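Local coordinates for glutathione transferase (PDB 4F0C), which binds glutathione, here as oxidized glutathione disulfide, and probably transfers glutathione to other compounds as a Ure2p-class transferase of a wood-degrading fungus, at residues A[4-9]-A[63-68]; A[9-14]-A[32-37]. All coordinates share one frame; numbering follows the deposited sequence.

Interaction 1 of 2, residues A[4-9]-A[63-68]. With SO4 (sulfate ion), chain D.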
loop_
_atom_site.group_PDB
_atom_site.type_symbol
_atom_site.label_atom_id
_atom_site.label_comp_id
_atom_site.label_asym_id
_atom_site.label_seq_id
_atom_site.Cartn_x
_atom_site.Cartn_y
_atom_site.Cartn_z
ATOM N N GLY A 4 -1.429 -30.645 -13.787
ATOM C CA GLY A 4 -0.925 -29.340 -13.397
ATOM C C GLY A 4 -1.988 -28.508 -12.700
ATOM O O GLY A 4 -3.119 -28.367 -13.186
ATOM N N LYS A 5 -1.608 -27.942 -11.556
ATOM C CA LYS A 5 -2.524 -27.156 -10.753
ATOM C C LYS A 5 -2.738 -25.806 -11.414
ATOM O O LYS A 5 -1.959 -25.410 -12.283
ATOM C CB LYS A 5 -1.967 -27.008 -9.347
ATOM C CG LYS A 5 -1.809 -28.360 -8.622
ATOM C CD LYS A 5 -1.440 -28.149 -7.128
ATOM C CE LYS A 5 -1.488 -29.481 -6.322
ATOM N NZ LYS A 5 -1.376 -29.131 -4.864
ATOM N N GLN A 6 -3.801 -25.110 -11.021
ATOM C CA GLN A 6 -4.112 -23.864 -11.681
ATOM C C GLN A 6 -3.061 -22.784 -11.478
ATOM O O GLN A 6 -2.703 -22.101 -12.419
ATOM C CB GLN A 6 -5.471 -23.299 -11.260
ATOM C CG GLN A 6 -5.763 -21.939 -11.960
ATOM C CD GLN A 6 -7.236 -21.570 -11.942
ATOM O OE1 GLN A 6 -8.036 -22.222 -11.263
ATOM N NE2 GLN A 6 -7.605 -20.524 -12.692
ATOM N N PHE A 7 -2.616 -22.604 -10.236
ATOM C CA PHE A 7 -1.756 -21.480 -9.882
ATOM C C PHE A 7 -0.417 -21.960 -9.378
ATOM O O PHE A 7 -0.325 -23.023 -8.743
ATOM C CB PHE A 7 -2.408 -20.637 -8.761
ATOM C CG PHE A 7 -3.751 -20.057 -9.140
ATOM C CD1 PHE A 7 -3.837 -18.950 -9.994
ATOM C CD2 PHE A 7 -4.923 -20.642 -8.663
ATOM C CE1 PHE A 7 -5.102 -18.387 -10.328
ATOM C CE2 PHE A 7 -6.167 -20.123 -8.982
ATOM C CZ PHE A 7 -6.270 -18.986 -9.836
ATOM N N THR A 8 0.617 -21.171 -9.660
ATOM C CA THR A 8 1.859 -21.246 -8.893
ATOM C C THR A 8 1.883 -20.017 -8.007
ATOM O O THR A 8 1.796 -18.870 -8.498
ATOM C CB THR A 8 3.127 -21.240 -9.770
ATOM O OG1 THR A 8 3.129 -22.395 -10.596
ATOM C CG2 THR A 8 4.402 -21.250 -8.915
ATOM N N LEU A 9 1.974 -20.252 -6.702
ATOM C CA LEU A 9 2.144 -19.164 -5.746
ATOM C C LEU A 9 3.598 -19.147 -5.284
ATOM O O LEU A 9 4.068 -20.100 -4.668
ATOM C CB LEU A 9 1.226 -19.351 -4.520
ATOM C CG LEU A 9 1.418 -18.346 -3.362
ATOM C CD1 LEU A 9 1.199 -16.878 -3.795
ATOM C CD2 LEU A 9 0.496 -18.697 -2.149
ATOM N N ASP A 63 -1.140 -17.672 -13.145
ATOM C CA ASP A 63 -2.387 -18.369 -13.430
ATOM C C ASP A 63 -2.204 -19.236 -14.694
ATOM O O ASP A 63 -2.297 -18.778 -15.842
ATOM C CB ASP A 63 -3.527 -17.353 -13.568
ATOM C CG ASP A 63 -4.894 -18.003 -13.726
ATOM O OD1 ASP A 63 -4.994 -19.246 -13.975
ATOM O OD2 ASP A 63 -5.878 -17.226 -13.643
ATOM N N HIS A 64 -1.921 -20.511 -14.482
ATOM C CA HIS A 64 -1.635 -21.390 -15.602
ATOM C C HIS A 64 -2.853 -21.634 -16.507
ATOM O O HIS A 64 -2.691 -22.061 -17.644
ATOM C CB HIS A 64 -1.047 -22.721 -15.104
ATOM C CG HIS A 64 0.211 -22.557 -14.306
ATOM N ND1 HIS A 64 1.368 -22.030 -14.844
ATOM C CD2 HIS A 64 0.500 -22.868 -13.019
ATOM C CE1 HIS A 64 2.311 -22.013 -13.916
ATOM N NE2 HIS A 64 1.816 -22.530 -12.804
ATOM N N TYR A 65 -4.065 -21.394 -15.992
ATOM C CA TYR A 65 -5.282 -21.672 -16.768
ATOM C C TYR A 65 -5.745 -20.389 -17.468
ATOM O O TYR A 65 -6.795 -20.359 -18.102
ATOM C CB TYR A 65 -6.421 -22.203 -15.883
ATOM C CG TYR A 65 -6.156 -23.530 -15.170
ATOM C CD1 TYR A 65 -4.962 -24.241 -15.353
ATOM C CD2 TYR A 65 -7.145 -24.096 -14.334
ATOM C CE1 TYR A 65 -4.746 -25.485 -14.671
ATOM C CE2 TYR A 65 -6.941 -25.297 -13.673
ATOM C CZ TYR A 65 -5.747 -25.981 -13.825
ATOM O OH TYR A 65 -5.577 -27.177 -13.131
ATOM N N TYR A 66 -4.951 -19.335 -17.340
ATOM C CA TYR A 66 -5.222 -18.090 -18.069
ATOM C C TYR A 66 -3.941 -17.635 -18.776
ATOM O O TYR A 66 -3.474 -16.524 -18.561
ATOM C CB TYR A 66 -5.725 -17.036 -17.087
ATOM C CG TYR A 66 -6.279 -15.764 -17.725
ATOM C CD1 TYR A 66 -7.248 -15.833 -18.731
ATOM C CD2 TYR A 66 -5.833 -14.512 -17.309
ATOM C CE1 TYR A 66 -7.776 -14.657 -19.302
ATOM C CE2 TYR A 66 -6.348 -13.339 -17.864
ATOM C CZ TYR A 66 -7.321 -13.421 -18.863
ATOM O OH TYR A 66 -7.842 -12.265 -19.427
ATOM N N ASN A 67 -3.372 -18.526 -19.587
ATOM C CA ASN A 67 -2.188 -18.226 -20.395
ATOM C C ASN A 67 -0.976 -17.774 -19.571
ATOM O O ASN A 67 -0.184 -16.963 -20.042
ATOM C CB ASN A 67 -2.510 -17.171 -21.470
ATOM C CG ASN A 67 -3.811 -17.466 -22.207
ATOM O OD1 ASN A 67 -3.872 -18.381 -23.025
ATOM N ND2 ASN A 67 -4.860 -16.694 -21.911
ATOM N N ASP A 68 -0.833 -18.321 -18.363
ATOM C CA ASP A 68 0.284 -17.993 -17.460
ATOM C C ASP A 68 0.341 -16.520 -17.097
ATOM O O ASP A 68 1.422 -15.941 -16.934
ATOM C CB ASP A 68 1.632 -18.476 -18.036
ATOM C CG ASP A 68 1.758 -20.000 -18.016
ATOM O OD1 ASP A 68 1.070 -20.669 -17.213
ATOM O OD2 ASP A 68 2.533 -20.529 -18.812
HETATM S S SO4 D . 2.431 -28.398 -3.841
HETATM O O1 SO4 D . 2.710 -27.033 -3.395
HETATM O O2 SO4 D . 3.711 -29.004 -4.178
HETATM O O3 SO4 D . 1.799 -29.142 -2.752
HETATM O O4 SO4 D . 1.554 -28.466 -5.007
#
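F7 and D63 face each other as an antiparallel, non-hydrogen-bonded pair, and just beyond it H64 N donates to Q6 O at 2.7 Å, nearly along the C=O axis. The F7 and D63 side chains lie on the same face of the sheet and run side by side, with CE1 of F7 3.4 Å from CG of D63. D63 OD1 takes two bonds, from opposite faces of its plane: Q6 NE2 at 3.2 Å, on the syn side, and Y65 N on the anti side, which closes an Asx turn. D63 OD2 accepts from the Y80 and Y85 hydroxyls of helix 74-85. This is one end of the sheet of the thioredoxin-like N-terminal domain, where a type I turn, D63 to Y66, leads from strand 60-63 to strand 69-72. The Y65 ring packs against Q6, whose CA makes a CH-pi contact over its face. Y65 OH donates to G4 O at 2.7 Å, in the carbonyl plane. CG of H64 is anti to the carbonyl carbon (chi1 -58°), and CD2 passes 3.3 Å from Q6 O. The imidazole donates from NE2 to T8 OG1 at 2.6 Å, near the ring plane, and from ND1 to D68 OD1.

Interaction 2 of 2, residues A[9-14]-A[32-37]; sequences LFNHQV and FETVYV. With SO4 (sulfate ion), chain D; SO4 (sulfate ion), chain G.
L9, F10 and N11 pair in parallel with T34, V35 and Y36, as the two strands of the beta-alpha-beta unit that opens the glutathione transferase fold; helix 18-28 makes the crossover. The strand axes come within 4.6 Å, at 33°. Four backbone bonds join them. L9 N donates to E33 O, V35 N to L9 O, N11 N to V35 O and V37 N to N11 O. CA-H...O contacts, such as F10 CA to V35 O at 3.3 Å, lie between them.

The F10 ring lies alongside V35, with CD1 3.8 Å from CB of V35, and also meets CG2 of V37. F49 and Y52 pack on the same ring. The other face carries L9, N11, T34 and Y36. Helix 18-28 packs there, with V21 and D22 on L9 and W19 on N11 and Y36. The Y36 ring has T34 CG2 against one face and Q13 on the opposite face. Q13 bends at chi2 (96°), which brings CD over the ring, 3.5 Å from CG of Y36. Its amide is stacked there, the planes 7° apart. Q13 CG sits 3.7 Å above the ring centre. A water bridges N11 ND2 and T34 OG1. In this thioredoxin-like domain the chain leaving the first strand runs towards the glutathione site, and the H12 side chain is about 5 Å from bound glutathione disulfide. H12 CD2 lies 3.3 Å from V37 O, at the ring edge. H12 NE2 donates to a sulfate, probably from the crystallisation liquor, at 2.8 Å, while ND1 accepts from G15 N.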
loop_
_atom_site.group_PDB
_atom_site.type_symbol
_atom_site.label_atom_id
_atom_site.label_comp_id
_atom_site.label_asym_id
_atom_site.label_seq_id
_atom_site.Cartn_x
_atom_site.Cartn_y
_atom_site.Cartn_z
ATOM N N LEU A 9 1.974 -20.252 -6.702
ATOM C CA LEU A 9 2.144 -19.164 -5.746
ATOM C C LEU A 9 3.598 -19.147 -5.284
ATOM O O LEU A 9 4.068 -20.100 -4.668
ATOM C CB LEU A 9 1.226 -19.351 -4.520
ATOM C CG LEU A 9 1.418 -18.346 -3.362
ATOM C CD1 LEU A 9 1.199 -16.878 -3.795
ATOM C CD2 LEU A 9 0.496 -18.697 -2.149
ATOM N N PHE A 10 4.314 -18.068 -5.574
ATOM C CA PHE A 10 5.645 -17.910 -5.034
ATOM C C PHE A 10 5.479 -17.319 -3.639
ATOM O O PHE A 10 4.906 -16.242 -3.464
ATOM C CB PHE A 10 6.505 -17.011 -5.933
ATOM C CG PHE A 10 6.776 -17.606 -7.299
ATOM C CD1 PHE A 10 7.777 -18.556 -7.469
ATOM C CD2 PHE A 10 6.031 -17.212 -8.406
ATOM C CE1 PHE A 10 8.052 -19.096 -8.715
ATOM C CE2 PHE A 10 6.304 -17.745 -9.673
ATOM C CZ PHE A 10 7.305 -18.704 -9.814
ATOM N N ASN A 11 5.946 -18.074 -2.652
ATOM C CA ASN A 11 5.704 -17.762 -1.264
ATOM C C ASN A 11 7.035 -17.788 -0.497
ATOM O O ASN A 11 8.109 -18.024 -1.072
ATOM C CB ASN A 11 4.688 -18.796 -0.707
ATOM C CG ASN A 11 3.900 -18.282 0.505
ATOM O OD1 ASN A 11 4.186 -17.213 1.035
ATOM N ND2 ASN A 11 2.910 -19.050 0.941
ATOM N N HIS A 12 6.965 -17.540 0.808
ATOM C CA HIS A 12 8.105 -17.705 1.702
ATOM C C HIS A 12 7.560 -18.256 3.021
ATOM O O HIS A 12 6.432 -17.913 3.411
ATOM C CB HIS A 12 8.821 -16.364 1.967
ATOM C CG HIS A 12 10.138 -16.528 2.656
ATOM N ND1 HIS A 12 10.333 -16.202 3.981
ATOM C CD2 HIS A 12 11.317 -17.042 2.221
ATOM C CE1 HIS A 12 11.580 -16.478 4.327
ATOM N NE2 HIS A 12 12.197 -16.993 3.276
ATOM N N GLN A 13 8.343 -19.103 3.690
ATOM C CA GLN A 13 7.892 -19.763 4.901
ATOM C C GLN A 13 7.734 -18.779 6.062
ATOM O O GLN A 13 6.763 -18.854 6.818
ATOM C CB GLN A 13 8.846 -20.913 5.294
ATOM C CG GLN A 13 8.996 -22.024 4.236
ATOM C CD GLN A 13 10.215 -21.827 3.339
ATOM O OE1 GLN A 13 10.610 -20.693 3.034
ATOM N NE2 GLN A 13 10.822 -22.934 2.921
ATOM N N VAL A 14 8.688 -17.860 6.212
ATOM C CA VAL A 14 8.681 -16.958 7.364
ATOM C C VAL A 14 7.925 -15.653 7.079
ATOM O O VAL A 14 7.133 -15.201 7.907
ATOM C CB VAL A 14 10.108 -16.608 7.822
ATOM C CG1 VAL A 14 10.053 -15.636 9.013
ATOM C CG2 VAL A 14 10.874 -17.882 8.203
ATOM N N PHE A 32 -3.389 -25.112 -6.341
ATOM C CA PHE A 32 -2.161 -24.328 -6.458
ATOM C C PHE A 32 -0.950 -25.081 -5.948
ATOM O O PHE A 32 -1.042 -25.834 -4.977
ATOM C CB PHE A 32 -2.275 -22.945 -5.765
ATOM C CG PHE A 32 -2.412 -22.986 -4.233
ATOM C CD1 PHE A 32 -3.657 -23.222 -3.622
ATOM C CD2 PHE A 32 -1.316 -22.714 -3.416
ATOM C CE1 PHE A 32 -3.798 -23.224 -2.213
ATOM C CE2 PHE A 32 -1.437 -22.710 -2.022
ATOM C CZ PHE A 32 -2.686 -22.959 -1.415
ATOM N N GLU A 33 0.178 -24.892 -6.620
ATOM C CA GLU A 33 1.440 -25.355 -6.065
ATOM C C GLU A 33 2.096 -24.152 -5.389
ATOM O O GLU A 33 1.849 -22.989 -5.759
ATOM C CB GLU A 33 2.357 -25.922 -7.139
ATOM C CG GLU A 33 2.816 -24.895 -8.109
ATOM C CD GLU A 33 4.049 -25.322 -8.912
ATOM O OE1 GLU A 33 4.418 -24.567 -9.827
ATOM O OE2 GLU A 33 4.651 -26.382 -8.637
ATOM N N THR A 34 2.902 -24.437 -4.379
ATOM C CA THR A 34 3.634 -23.399 -3.663
ATOM C C THR A 34 5.102 -23.586 -3.914
ATOM O O THR A 34 5.627 -24.670 -3.741
ATOM C CB THR A 34 3.354 -23.440 -2.159
ATOM O OG1 THR A 34 1.969 -23.159 -1.953
ATOM C CG2 THR A 34 4.170 -22.361 -1.430
ATOM N N VAL A 35 5.751 -22.509 -4.346
ATOM C CA VAL A 35 7.192 -22.500 -4.528
ATOM C C VAL A 35 7.790 -21.503 -3.537
ATOM O O VAL A 35 7.497 -20.298 -3.604
ATOM C CB VAL A 35 7.567 -22.052 -5.952
ATOM C CG1 VAL A 35 9.097 -21.950 -6.072
ATOM C CG2 VAL A 35 6.984 -23.017 -7.006
ATOM N N TYR A 36 8.595 -21.999 -2.604
ATOM C CA TYR A 36 9.280 -21.119 -1.669
ATOM C C TYR A 36 10.558 -20.581 -2.295
ATOM O O TYR A 36 11.481 -21.335 -2.624
ATOM C CB TYR A 36 9.578 -21.829 -0.348
ATOM C CG TYR A 36 8.333 -22.251 0.396
ATOM C CD1 TYR A 36 7.412 -21.301 0.858
ATOM C CD2 TYR A 36 8.073 -23.604 0.643
ATOM C CE1 TYR A 36 6.252 -21.696 1.541
ATOM C CE2 TYR A 36 6.930 -24.003 1.323
ATOM C CZ TYR A 36 6.029 -23.054 1.772
ATOM O OH TYR A 36 4.902 -23.473 2.441
ATOM N N VAL A 37 10.592 -19.267 -2.451
ATOM C CA VAL A 37 11.721 -18.566 -3.034
ATOM C C VAL A 37 12.699 -18.357 -1.905
ATOM O O VAL A 37 12.329 -17.904 -0.818
ATOM C CB VAL A 37 11.273 -17.206 -3.584
ATOM C CG1 VAL A 37 12.448 -16.478 -4.213
ATOM C CG2 VAL A 37 10.154 -17.401 -4.596
HETATM S S SO4 D . 2.431 -28.398 -3.841
HETATM O O1 SO4 D . 2.710 -27.033 -3.395
HETATM O O2 SO4 D . 3.711 -29.004 -4.178
HETATM O O3 SO4 D . 1.799 -29.142 -2.752
HETATM O O4 SO4 D . 1.554 -28.466 -5.007
HETATM S S SO4 G . 15.437 -17.539 4.031
HETATM O O1 SO4 G . 15.462 -16.078 3.931
HETATM O O2 SO4 G . 16.807 -18.038 4.021
HETATM O O3 SO4 G . 14.786 -17.920 5.281
HETATM O O4 SO4 G . 14.705 -18.104 2.897
HETATM O O HOH W 1 1.486 -21.470 0.177
HETATM O O HOH W 2 12.666 -20.256 1.129
#

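How the interactions relate
Both interactions use strand 7-11 and share L9, but they bring different neighbours to it. Interaction 2 adds the parallel outer strand 32-36 through regular backbone bonds, with apolar F10 and V35 on one face and a mixed set on the other. Interaction 1 ties the N-terminal end of the strand to the turn after strand 60-63 and relies more on polar side chains. It lies farther from the chain centre and mixes buried residues with exposed ones. Interaction 2 is also partly buried, and its far end approaches the glutathione site. The two meet where T8 OG1 probably bonds to E33 OE1 (2.6 Å). One sulfate, probably from the crystallisation liquor, touches both, through K5 NZ and T34 N.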